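Local coordinates for protein tRNA (adenine(58)-N(1))-methyltransferase TrmI (Thermus thermophilus, PDB 2PWY) that catalyses the S-adenosyl-L-methionine-dependent methylation of adenosine 58 in tRNA to N(1)-methyladenosine, and is required for cell growth at extreme temperatures, at residues 68-73 / 110-115; 129-134 / 152-157; 179-184 / 212-217. All blocks are in the same frame, centred on the assembly; numbering follows the deposited sequence.

Contact 1: residues 68-73 / 110-115. With SAH (S-adenosyl-L-homocysteine), chain E.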
loop_
_atom_site.group_PDB
_atom_site.type_symbol
_atom_site.label_atom_id
_atom_site.label_comp_id
_atom_site.label_asym_id
_atom_site.label_seq_id
_atom_site.Cartn_x
_atom_site.Cartn_y
_atom_site.Cartn_z
ATOM N N GLU A 68 9.407 -16.572 12.909
ATOM C CA GLU A 68 9.456 -16.264 14.352
ATOM C C GLU A 68 10.887 -16.231 14.871
ATOM O O GLU A 68 11.252 -15.357 15.657
ATOM C CB GLU A 68 8.627 -17.261 15.153
ATOM C CG GLU A 68 7.127 -17.044 14.964
ATOM C CD GLU A 68 6.261 -18.160 15.536
ATOM O OE1 GLU A 68 6.708 -19.328 15.580
ATOM O OE2 GLU A 68 5.109 -17.857 15.909
ATOM N N TYR A 69 11.690 -17.183 14.415
ATOM C CA TYR A 69 13.086 -17.260 14.798
ATOM C C TYR A 69 13.876 -16.008 14.383
ATOM O O TYR A 69 14.571 -15.419 15.217
ATOM C CB TYR A 69 13.716 -18.519 14.207
ATOM C CG TYR A 69 15.109 -18.775 14.698
ATOM C CD1 TYR A 69 15.354 -19.055 16.047
ATOM C CD2 TYR A 69 16.183 -18.734 13.829
ATOM C CE1 TYR A 69 16.662 -19.302 16.512
ATOM C CE2 TYR A 69 17.491 -18.972 14.277
ATOM C CZ TYR A 69 17.721 -19.254 15.615
ATOM O OH TYR A 69 19.012 -19.487 16.043
ATOM N N LEU A 70 13.793 -15.614 13.108
ATOM C CA LEU A 70 14.481 -14.393 12.665
ATOM C C LEU A 70 14.112 -13.172 13.488
ATOM O O LEU A 70 14.964 -12.334 13.776
ATOM C CB LEU A 70 14.227 -14.084 11.184
ATOM C CG LEU A 70 15.334 -14.487 10.233
ATOM C CD1 LEU A 70 15.356 -16.011 10.118
ATOM C CD2 LEU A 70 15.154 -13.828 8.869
ATOM N N LEU A 71 12.838 -13.073 13.857
ATOM C CA LEU A 71 12.334 -11.893 14.543
ATOM C C LEU A 71 12.763 -11.829 16.009
ATOM O O LEU A 71 12.791 -10.745 16.588
ATOM C CB LEU A 71 10.818 -11.817 14.429
ATOM C CG LEU A 71 10.237 -11.638 13.020
ATOM C CD1 LEU A 71 8.727 -11.759 13.122
ATOM C CD2 LEU A 71 10.663 -10.299 12.408
ATOM N N HIS A 72 13.114 -12.978 16.592
ATOM C CA HIS A 72 13.426 -13.065 18.029
ATOM C C HIS A 72 14.864 -13.487 18.365
ATOM O O HIS A 72 15.327 -13.279 19.494
ATOM C CB HIS A 72 12.396 -13.961 18.753
ATOM C CG HIS A 72 10.984 -13.487 18.603
ATOM N ND1 HIS A 72 10.433 -12.519 19.419
ATOM C CD2 HIS A 72 10.020 -13.813 17.708
ATOM C CE1 HIS A 72 9.195 -12.270 19.032
ATOM N NE2 HIS A 72 8.916 -13.047 18.001
ATOM N N MET A 73 15.586 -14.051 17.395
ATOM C CA MET A 73 16.969 -14.475 17.632
ATOM C C MET A 73 17.896 -13.297 17.966
ATOM O O MET A 73 17.656 -12.159 17.540
ATOM C CB MET A 73 17.529 -15.254 16.430
ATOM C CG MET A 73 17.757 -14.407 15.176
ATOM S SD MET A 73 18.256 -15.415 13.779
ATOM C CE MET A 73 18.761 -14.138 12.636
ATOM N N LEU A 110 18.892 -14.237 6.470
ATOM C CA LEU A 110 18.758 -14.587 5.049
ATOM C C LEU A 110 19.451 -15.931 4.763
ATOM O O LEU A 110 18.945 -16.745 3.992
ATOM C CB LEU A 110 19.306 -13.459 4.163
ATOM C CG LEU A 110 19.175 -13.687 2.651
ATOM C CD1 LEU A 110 17.743 -14.025 2.260
ATOM C CD2 LEU A 110 19.748 -12.499 1.836
ATOM N N THR A 111 20.590 -16.171 5.416
ATOM C CA THR A 111 21.309 -17.441 5.268
ATOM C C THR A 111 20.382 -18.638 5.477
ATOM O O THR A 111 20.407 -19.592 4.697
ATOM C CB THR A 111 22.507 -17.552 6.233
ATOM O OG1 THR A 111 23.300 -16.358 6.145
ATOM C CG2 THR A 111 23.355 -18.779 5.864
ATOM N N LEU A 112 19.555 -18.575 6.520
ATOM C CA LEU A 112 18.626 -19.661 6.809
ATOM C C LEU A 112 17.594 -19.871 5.700
ATOM O O LEU A 112 17.318 -21.015 5.315
ATOM C CB LEU A 112 17.963 -19.429 8.170
ATOM C CG LEU A 112 18.878 -19.730 9.371
ATOM C CD1 LEU A 112 18.301 -19.098 10.629
ATOM C CD2 LEU A 112 19.097 -21.263 9.562
ATOM N N PHE A 113 17.055 -18.774 5.167
ATOM C CA PHE A 113 16.102 -18.848 4.052
ATOM C C PHE A 113 16.767 -19.478 2.822
ATOM O O PHE A 113 16.211 -20.386 2.178
ATOM C CB PHE A 113 15.549 -17.458 3.717
ATOM C CG PHE A 113 14.354 -17.083 4.549
ATOM C CD1 PHE A 113 14.517 -16.589 5.840
ATOM C CD2 PHE A 113 13.062 -17.260 4.043
ATOM C CE1 PHE A 113 13.390 -16.257 6.636
ATOM C CE2 PHE A 113 11.939 -16.932 4.821
ATOM C CZ PHE A 113 12.104 -16.436 6.112
ATOM N N LEU A 114 17.974 -19.013 2.516
ATOM C CA LEU A 114 18.748 -19.549 1.384
ATOM C C LEU A 114 19.050 -21.051 1.546
ATOM O O LEU A 114 18.940 -21.841 0.592
ATOM C CB LEU A 114 20.056 -18.752 1.210
ATOM C CG LEU A 114 19.944 -17.246 0.886
ATOM C CD1 LEU A 114 21.353 -16.636 0.855
ATOM C CD2 LEU A 114 19.186 -16.980 -0.411
ATOM N N ALA A 115 19.409 -21.438 2.767
ATOM C CA ALA A 115 19.780 -22.822 3.079
ATOM C C ALA A 115 18.598 -23.789 2.939
ATOM O O ALA A 115 18.762 -24.887 2.433
ATOM C CB ALA A 115 20.400 -22.898 4.482
HETATM N N SAH E . 21.085 -10.578 5.552
HETATM C CA SAH E . 21.771 -10.619 6.885
HETATM C CB SAH E . 22.102 -9.214 7.372
HETATM C CG SAH E . 23.277 -8.594 6.612
HETATM S SD SAH E . 23.780 -7.048 7.413
HETATM C C SAH E . 20.876 -11.351 7.867
HETATM O O SAH E . 19.733 -11.690 7.526
HETATM O OXT SAH E . 21.285 -11.632 8.998
HETATM C "C5'" SAH E . 25.148 -6.685 6.281
HETATM C "C4'" SAH E . 26.417 -7.466 6.641
HETATM O "O4'" SAH E . 27.291 -7.451 5.531
HETATM C "C3'" SAH E . 27.221 -6.901 7.819
HETATM O "O3'" SAH E . 27.439 -7.956 8.752
HETATM C "C2'" SAH E . 28.529 -6.413 7.196
HETATM O "O2'" SAH E . 29.660 -6.622 8.011
HETATM C "C1'" SAH E . 28.636 -7.296 5.978
HETATM N N9 SAH E . 29.345 -6.772 4.799
HETATM C C8 SAH E . 29.194 -5.541 4.226
HETATM N N7 SAH E . 29.967 -5.512 3.116
HETATM C C5 SAH E . 30.566 -6.711 2.946
HETATM C C6 SAH E . 31.447 -7.210 1.979
HETATM N N6 SAH E . 31.849 -6.453 0.946
HETATM N N1 SAH E . 31.888 -8.520 2.113
HETATM C C2 SAH E . 31.484 -9.303 3.168
HETATM N N3 SAH E . 30.623 -8.792 4.120
HETATM C C4 SAH E . 30.173 -7.520 4.005
#
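The Tyr69 ring has the CB of Met73 over the centre of one face, 4.0 Å above the plane, and a methyl of Leu112 at its edge. That edge contact is Leu112 CD1 against Tyr69 CE2 at 3.7 Å, the two side chains crossing at about a right angle. Outside the pair of segments, Phe144 stacks on the Tyr69 ring and Tyr69 OH is hydrogen-bonded to Asn140 O, so the ring is tied to helix 131-144 as well. Phe113 is met obliquely: Leu70 CD2 comes to 3.7 Å from Phe113 CE1, and the other methyl, Leu70 CD1, lies 4.0 Å from the same CE1. The two helical segments run nearly antiparallel (163°) with their axes 11.0 Å apart. In this class I, Rossmann-like methyltransferase, helix 109-118 starts at the glycine-rich cofactor loop. Leu110 meets the ligand with its backbone: Leu110 N donates to SAH O, a carboxylate oxygen of the S-adenosyl-L-homocysteine, at 2.9 Å, close to straight at 161°, near the helix's N-terminal end, whose dipole probably helps to hold the negative charge. Leu110 CB also lies against the amino acid end of the ligand. Thr90 of the second subunit also packs on Phe113.

Contact 2: residues 129-134 / 152-157. With SAH (S-adenosyl-L-homocysteine), chain E.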
loop_
_atom_site.group_PDB
_atom_site.type_symbol
_atom_site.label_atom_id
_atom_site.label_comp_id
_atom_site.label_asym_id
_atom_site.label_seq_id
_atom_site.Cartn_x
_atom_site.Cartn_y
_atom_site.Cartn_z
ATOM N N ALA A 129 32.555 -10.003 6.402
ATOM C CA ALA A 129 33.813 -9.278 6.677
ATOM C C ALA A 129 34.129 -9.122 8.160
ATOM O O ALA A 129 35.303 -9.034 8.546
ATOM C CB ALA A 129 33.784 -7.902 6.008
ATOM N N ARG A 130 33.091 -9.071 8.987
ATOM C CA ARG A 130 33.266 -8.762 10.409
ATOM C C ARG A 130 33.194 -10.018 11.283
ATOM O O ARG A 130 32.157 -10.682 11.322
ATOM C CB ARG A 130 32.239 -7.720 10.855
ATOM C CG ARG A 130 32.389 -6.378 10.147
ATOM C CD ARG A 130 31.325 -5.379 10.570
ATOM N NE ARG A 130 31.481 -4.974 11.967
ATOM C CZ ARG A 130 30.813 -3.977 12.544
ATOM N NH1 ARG A 130 29.939 -3.259 11.845
ATOM N NH2 ARG A 130 31.028 -3.695 13.824
ATOM N N PRO A 131 34.298 -10.349 11.991
ATOM C CA PRO A 131 34.377 -11.612 12.747
ATOM C C PRO A 131 33.299 -11.788 13.819
ATOM O O PRO A 131 32.775 -12.895 13.983
ATOM C CB PRO A 131 35.765 -11.548 13.410
ATOM C CG PRO A 131 36.529 -10.570 12.594
ATOM C CD PRO A 131 35.536 -9.555 12.131
ATOM N N HIS A 132 32.966 -10.727 14.545
ATOM C CA HIS A 132 31.962 -10.867 15.595
ATOM C C HIS A 132 30.585 -11.124 14.977
ATOM O O HIS A 132 29.808 -11.940 15.490
ATOM C CB HIS A 132 31.923 -9.664 16.543
ATOM C CG HIS A 132 30.741 -9.674 17.460
ATOM N ND1 HIS A 132 30.591 -10.603 18.468
ATOM C CD2 HIS A 132 29.628 -8.900 17.492
ATOM C CE1 HIS A 132 29.447 -10.390 19.094
ATOM N NE2 HIS A 132 28.845 -9.362 18.522
ATOM N N HIS A 133 30.304 -10.440 13.870
ATOM C CA HIS A 133 29.075 -10.675 13.121
ATOM C C HIS A 133 29.008 -12.133 12.669
ATOM O O HIS A 133 27.997 -12.807 12.876
ATOM C CB HIS A 133 28.957 -9.716 11.925
ATOM C CG HIS A 133 28.632 -8.296 12.301
ATOM N ND1 HIS A 133 28.154 -7.380 11.388
ATOM C CD2 HIS A 133 28.711 -7.639 13.484
ATOM C CE1 HIS A 133 27.954 -6.221 11.988
ATOM N NE2 HIS A 133 28.274 -6.353 13.264
ATOM N N LEU A 134 30.090 -12.619 12.069
ATOM C CA LEU A 134 30.130 -13.994 11.575
ATOM C C LEU A 134 29.940 -15.027 12.691
ATOM O O LEU A 134 29.184 -15.976 12.533
ATOM C CB LEU A 134 31.415 -14.269 10.790
ATOM C CG LEU A 134 31.504 -15.674 10.181
ATOM C CD1 LEU A 134 30.308 -15.991 9.259
ATOM C CD2 LEU A 134 32.817 -15.859 9.431
ATOM N N PHE A 152 30.714 -21.026 5.386
ATOM C CA PHE A 152 30.927 -19.660 5.856
ATOM C C PHE A 152 32.356 -19.244 5.561
ATOM O O PHE A 152 33.277 -20.054 5.700
ATOM C CB PHE A 152 30.706 -19.550 7.373
ATOM C CG PHE A 152 29.297 -19.839 7.826
ATOM C CD1 PHE A 152 28.312 -18.851 7.760
ATOM C CD2 PHE A 152 28.969 -21.077 8.389
ATOM C CE1 PHE A 152 26.998 -19.101 8.212
ATOM C CE2 PHE A 152 27.663 -21.339 8.840
ATOM C CZ PHE A 152 26.678 -20.350 8.755
ATOM N N HIS A 153 32.531 -17.983 5.170
ATOM C CA HIS A 153 33.850 -17.404 4.909
ATOM C C HIS A 153 34.011 -16.075 5.618
ATOM O O HIS A 153 33.145 -15.184 5.509
ATOM C CB HIS A 153 34.067 -17.170 3.414
ATOM C CG HIS A 153 33.936 -18.402 2.581
ATOM N ND1 HIS A 153 32.723 -18.863 2.116
ATOM C CD2 HIS A 153 34.871 -19.265 2.119
ATOM C CE1 HIS A 153 32.916 -19.959 1.405
ATOM N NE2 HIS A 153 34.208 -20.229 1.399
ATOM N N LEU A 154 35.122 -15.939 6.337
ATOM C CA LEU A 154 35.475 -14.666 6.958
ATOM C C LEU A 154 36.288 -13.857 5.962
ATOM O O LEU A 154 37.387 -14.261 5.564
ATOM C CB LEU A 154 36.288 -14.875 8.233
ATOM C CG LEU A 154 36.794 -13.603 8.913
ATOM C CD1 LEU A 154 35.646 -12.774 9.468
ATOM C CD2 LEU A 154 37.774 -13.979 10.020
ATOM N N GLY A 155 35.741 -12.722 5.549
ATOM C CA GLY A 155 36.418 -11.874 4.573
ATOM C C GLY A 155 35.465 -11.095 3.699
ATOM O O GLY A 155 34.253 -11.319 3.720
ATOM N N LYS A 156 36.026 -10.171 2.926
ATOM C CA LYS A 156 35.244 -9.383 1.980
ATOM C C LYS A 156 34.958 -10.208 0.734
ATOM O O LYS A 156 35.839 -10.911 0.225
ATOM C CB LYS A 156 35.987 -8.097 1.609
ATOM C CG LYS A 156 36.133 -7.120 2.767
ATOM C CD LYS A 156 37.228 -6.091 2.488
ATOM C CE LYS A 156 37.414 -5.119 3.665
ATOM N NZ LYS A 156 37.650 -5.813 4.989
ATOM N N LEU A 157 33.722 -10.127 0.253
ATOM C CA LEU A 157 33.352 -10.820 -0.966
ATOM C C LEU A 157 34.253 -10.385 -2.136
ATOM O O LEU A 157 34.614 -11.217 -2.956
ATOM C CB LEU A 157 31.865 -10.618 -1.292
ATOM C CG LEU A 157 31.321 -11.334 -2.543
ATOM C CD1 LEU A 157 31.596 -12.843 -2.485
ATOM C CD2 LEU A 157 29.834 -11.051 -2.781
HETATM N N SAH E . 21.085 -10.578 5.552
HETATM C CA SAH E . 21.771 -10.619 6.885
HETATM C CB SAH E . 22.102 -9.214 7.372
HETATM C CG SAH E . 23.277 -8.594 6.612
HETATM S SD SAH E . 23.780 -7.048 7.413
HETATM C C SAH E . 20.876 -11.351 7.867
HETATM O O SAH E . 19.733 -11.690 7.526
HETATM O OXT SAH E . 21.285 -11.632 8.998
HETATM C "C5'" SAH E . 25.148 -6.685 6.281
HETATM C "C4'" SAH E . 26.417 -7.466 6.641
HETATM O "O4'" SAH E . 27.291 -7.451 5.531
HETATM C "C3'" SAH E . 27.221 -6.901 7.819
HETATM O "O3'" SAH E . 27.439 -7.956 8.752
HETATM C "C2'" SAH E . 28.529 -6.413 7.196
HETATM O "O2'" SAH E . 29.660 -6.622 8.011
HETATM C "C1'" SAH E . 28.636 -7.296 5.978
HETATM N N9 SAH E . 29.345 -6.772 4.799
HETATM C C8 SAH E . 29.194 -5.541 4.226
HETATM N N7 SAH E . 29.967 -5.512 3.116
HETATM C C5 SAH E . 30.566 -6.711 2.946
HETATM C C6 SAH E . 31.447 -7.210 1.979
HETATM N N6 SAH E . 31.849 -6.453 0.946
HETATM N N1 SAH E . 31.888 -8.520 2.113
HETATM C C2 SAH E . 31.484 -9.303 3.168
HETATM N N3 SAH E . 30.623 -8.792 4.120
HETATM C C4 SAH E . 30.173 -7.520 4.005
#
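The cofactor end of a beta-alpha-beta unit is made here: strand 123-128 runs out into residues 129-130, helix 131-144 follows, and strand 150-154 returns beside the first strand. Ala129 and Gly155 come close, their CA atoms 4.2 Å apart. Leu134, its CG anti to the backbone N (chi1 -177°), spreads its two methyls: CD1 meets Phe152 CD1 obliquely at 3.8 Å, while CD2 rests on CB of Leu154. Leu154 in turn lays its CD1 along the start of the helix, 3.7 Å from Pro131 CA. In this Rossmann-type beta-alpha-beta crossover, the residues after the two strands and the first turn of the helix hold the ribose and adenine. His133 ND1 gives a nearly straight bond (172°) to the ribose O3' of S-adenosyl-L-homocysteine at 2.8 Å, with O3' near the plane of the imidazole, at its edge. Over one face of that imidazole lies Arg130: His133 NE2 sits 3.5 Å above the guanidinium centre, the arginine chain being bent at chi3 and passing with its CD 3.3 Å from the ribose O2'. An alanine here in place of His133 would remove the imidazole and would probably loosen both the grip on O3' and the placing of the Arg130 guanidinium. Gly155 has backbone angles at which a side chain would jam against the carbonyl O of Leu154. Two residues on, Leu157 N donates to the adenine N1 at 3.1 Å. Ala129 N comes to 3.2 Å from the adenine N3.

Contact 3: residues 179-184 / 212-217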
loop_
_atom_site.group_PDB
_atom_site.type_symbol
_atom_site.label_atom_id
_atom_site.label_comp_id
_atom_site.label_asym_id
_atom_site.label_seq_id
_atom_site.Cartn_x
_atom_site.Cartn_y
_atom_site.Cartn_z
ATOM N N LYS A 179 30.355 -2.388 -4.891
ATOM C CA LYS A 179 31.732 -2.850 -4.683
ATOM C C LYS A 179 31.974 -4.331 -4.977
ATOM O O LYS A 179 33.118 -4.741 -5.176
ATOM C CB LYS A 179 32.199 -2.530 -3.265
ATOM C CG LYS A 179 32.344 -1.048 -2.981
ATOM C CD LYS A 179 33.047 -0.837 -1.642
ATOM C CE LYS A 179 33.035 0.613 -1.205
ATOM N NZ LYS A 179 33.311 1.565 -2.304
ATOM N N VAL A 180 30.905 -5.132 -4.995
ATOM C CA VAL A 180 31.020 -6.588 -5.187
ATOM C C VAL A 180 30.467 -7.064 -6.540
ATOM O O VAL A 180 30.378 -8.274 -6.798
ATOM C CB VAL A 180 30.381 -7.404 -3.998
ATOM C CG1 VAL A 180 30.979 -6.984 -2.674
ATOM C CG2 VAL A 180 28.846 -7.272 -3.962
ATOM N N LEU A 181 30.096 -6.118 -7.399
ATOM C CA LEU A 181 29.477 -6.451 -8.689
ATOM C C LEU A 181 30.441 -7.165 -9.643
ATOM O O LEU A 181 30.038 -8.031 -10.411
ATOM C CB LEU A 181 28.909 -5.208 -9.367
ATOM C CG LEU A 181 27.617 -4.626 -8.780
ATOM C CD1 LEU A 181 27.212 -3.395 -9.577
ATOM C CD2 LEU A 181 26.470 -5.661 -8.737
ATOM N N GLU A 182 31.709 -6.782 -9.613
ATOM C CA GLU A 182 32.714 -7.460 -10.429
ATOM C C GLU A 182 32.804 -8.957 -10.049
ATOM O O GLU A 182 32.742 -9.844 -10.911
ATOM C CB GLU A 182 34.064 -6.768 -10.267
ATOM C CG GLU A 182 35.166 -7.374 -11.158
ATOM C CD GLU A 182 36.502 -6.673 -10.988
ATOM O OE1 GLU A 182 36.531 -5.429 -10.845
ATOM O OE2 GLU A 182 37.537 -7.369 -11.003
ATOM N N LYS A 183 32.936 -9.223 -8.757
ATOM C CA LYS A 183 32.996 -10.599 -8.266
ATOM C C LYS A 183 31.686 -11.354 -8.534
ATOM O O LYS A 183 31.707 -12.514 -8.976
ATOM C CB LYS A 183 33.336 -10.612 -6.772
ATOM C CG LYS A 183 33.737 -11.968 -6.222
ATOM C CD LYS A 183 35.062 -12.475 -6.795
ATOM C CE LYS A 183 36.227 -11.585 -6.402
ATOM N NZ LYS A 183 37.546 -12.186 -6.707
ATOM N N ALA A 184 30.549 -10.699 -8.270
ATOM C CA ALA A 184 29.234 -11.309 -8.545
ATOM C C ALA A 184 29.023 -11.637 -10.021
ATOM O O ALA A 184 28.505 -12.700 -10.342
ATOM C CB ALA A 184 28.097 -10.408 -8.030
ATOM N N GLU A 212 25.431 -0.617 -14.622
ATOM C CA GLU A 212 25.648 -0.275 -16.031
ATOM C C GLU A 212 27.116 -0.378 -16.464
ATOM O O GLU A 212 27.422 -0.236 -17.651
ATOM C CB GLU A 212 25.058 1.104 -16.345
ATOM C CG GLU A 212 23.531 1.092 -16.323
ATOM C CD GLU A 212 22.914 2.471 -16.297
ATOM O OE1 GLU A 212 23.629 3.458 -16.584
ATOM O OE2 GLU A 212 21.703 2.554 -16.005
ATOM N N ALA A 213 28.013 -0.630 -15.506
ATOM C CA ALA A 213 29.428 -0.866 -15.796
ATOM C C ALA A 213 29.786 -2.361 -15.762
ATOM O O ALA A 213 30.967 -2.742 -15.819
ATOM C CB ALA A 213 30.301 -0.069 -14.825
ATOM N N HIS A 214 28.762 -3.211 -15.678
ATOM C CA HIS A 214 28.959 -4.656 -15.551
ATOM C C HIS A 214 27.996 -5.421 -16.456
ATOM O O HIS A 214 27.008 -4.845 -16.917
ATOM C CB HIS A 214 28.771 -5.065 -14.085
ATOM C CG HIS A 214 29.726 -4.388 -13.155
ATOM N ND1 HIS A 214 31.006 -4.849 -12.938
ATOM C CD2 HIS A 214 29.600 -3.261 -12.413
ATOM C CE1 HIS A 214 31.627 -4.042 -12.097
ATOM N NE2 HIS A 214 30.792 -3.077 -11.755
ATOM N N PRO A 215 28.279 -6.718 -16.735
ATOM C CA PRO A 215 27.355 -7.491 -17.564
ATOM C C PRO A 215 26.068 -7.934 -16.841
ATOM O O PRO A 215 25.812 -9.131 -16.692
ATOM C CB PRO A 215 28.210 -8.693 -18.017
ATOM C CG PRO A 215 29.180 -8.878 -16.911
ATOM C CD PRO A 215 29.485 -7.498 -16.391
ATOM N N PHE A 216 25.261 -6.946 -16.446
ATOM C CA PHE A 216 23.982 -7.156 -15.772
ATOM C C PHE A 216 22.922 -6.302 -16.445
ATOM O O PHE A 216 23.211 -5.181 -16.875
ATOM C CB PHE A 216 24.067 -6.705 -14.309
ATOM C CG PHE A 216 24.736 -7.683 -13.390
ATOM C CD1 PHE A 216 24.148 -8.921 -13.119
ATOM C CD2 PHE A 216 25.927 -7.347 -12.748
ATOM C CE1 PHE A 216 24.769 -9.825 -12.245
ATOM C CE2 PHE A 216 26.547 -8.245 -11.878
ATOM C CZ PHE A 216 25.964 -9.483 -11.628
ATOM N N ARG A 217 21.706 -6.833 -16.524
ATOM C CA ARG A 217 20.535 -6.099 -17.006
ATOM C C ARG A 217 19.566 -5.909 -15.845
ATOM O O ARG A 217 19.232 -6.875 -15.158
ATOM C CB ARG A 217 19.863 -6.873 -18.142
ATOM C CG ARG A 217 18.704 -6.154 -18.840
ATOM C CD ARG A 217 18.672 -6.452 -20.351
ATOM N NE ARG A 217 19.328 -7.717 -20.664
ATOM C CZ ARG A 217 20.404 -7.864 -21.441
ATOM N NH1 ARG A 217 20.971 -6.822 -22.050
ATOM N NH2 ARG A 217 20.904 -9.074 -21.623
#
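Val180 O is the best-held polar atom here, gripped by one backbone bond: Ala184 N donates to it at 2.8 Å. That bond closes the first turn of helix 181-187, with Val180 itself at the N-cap position. His214 O takes a bond too, from Phe216 N, but a weak one, bridging the inverse gamma turn centred on Pro215. This tight turn sets His214 and Phe216 side by side, both reaching toward the helix.

His214 lies flat against Leu181. Leu181 CB stands over the centre of the imidazole in a CH-pi contact, 3.7 Å from the ring centroid and 14° off the normal, and Leu181 CD1 comes to 3.7 Å from His214 CD2. The leucine's CG is anti to its carbonyl carbon (chi1 -74°), which lets CD1 reach the histidine while the other methyl turns to the phenylalanine. Glu182 N approaches the same imidazole obliquely, 3.7 Å from His214 CE1. The Glu182 carboxylate makes no bond with the imidazole, since OE1 lies 5.9 Å from His214 ND1, although its charge might slightly favour protonation of the ring.

Phe216 works by its edge. Leu181 O lies in the plane of the ring, 3.8 Å from Phe216 CE2, so the weakly positive ring rim faces a carbonyl oxygen. Leu181 CD2 adds an apolar touch on CE2 at 4.1 Å, and Ala184 CB another on CZ at 4.3 Å. Leu194 of strand 192-198 is touched by Leu181, Ala184 and Phe216 alike. Thus helix 181-187 and the entry to strand 216-232 meet over strand 192-198 of the central sheet, the helix packed on the sheet as in the alpha/beta Rossmann-like fold of class I methyltransferases.

How the contacts relate
Contacts 1 and 2 share one ligand, S-adenosyl-L-homocysteine, and hold different parts of it: contact 1 the carboxylate, contact 2 the ribose and adenine. Their centres lie 18 Å apart and their nearest atoms about 4 Å, without touching. Contact 3 stands beyond the adenine end, its centre 21 Å from that of contact 2, yet the two meet: Leu157 CD2 packs on Val180 CB at 3.9 Å, and Val180 also touches the ligand. Contacts 1 and 3 are the farthest apart, 27 Å between centres. All three follow one another in series along the chain, and contacts 2 and 3 both reach the central sheet. The ligand is also hydrogen-bonded to Glu128, Asp173, Ser107, Glu158 and Thr80.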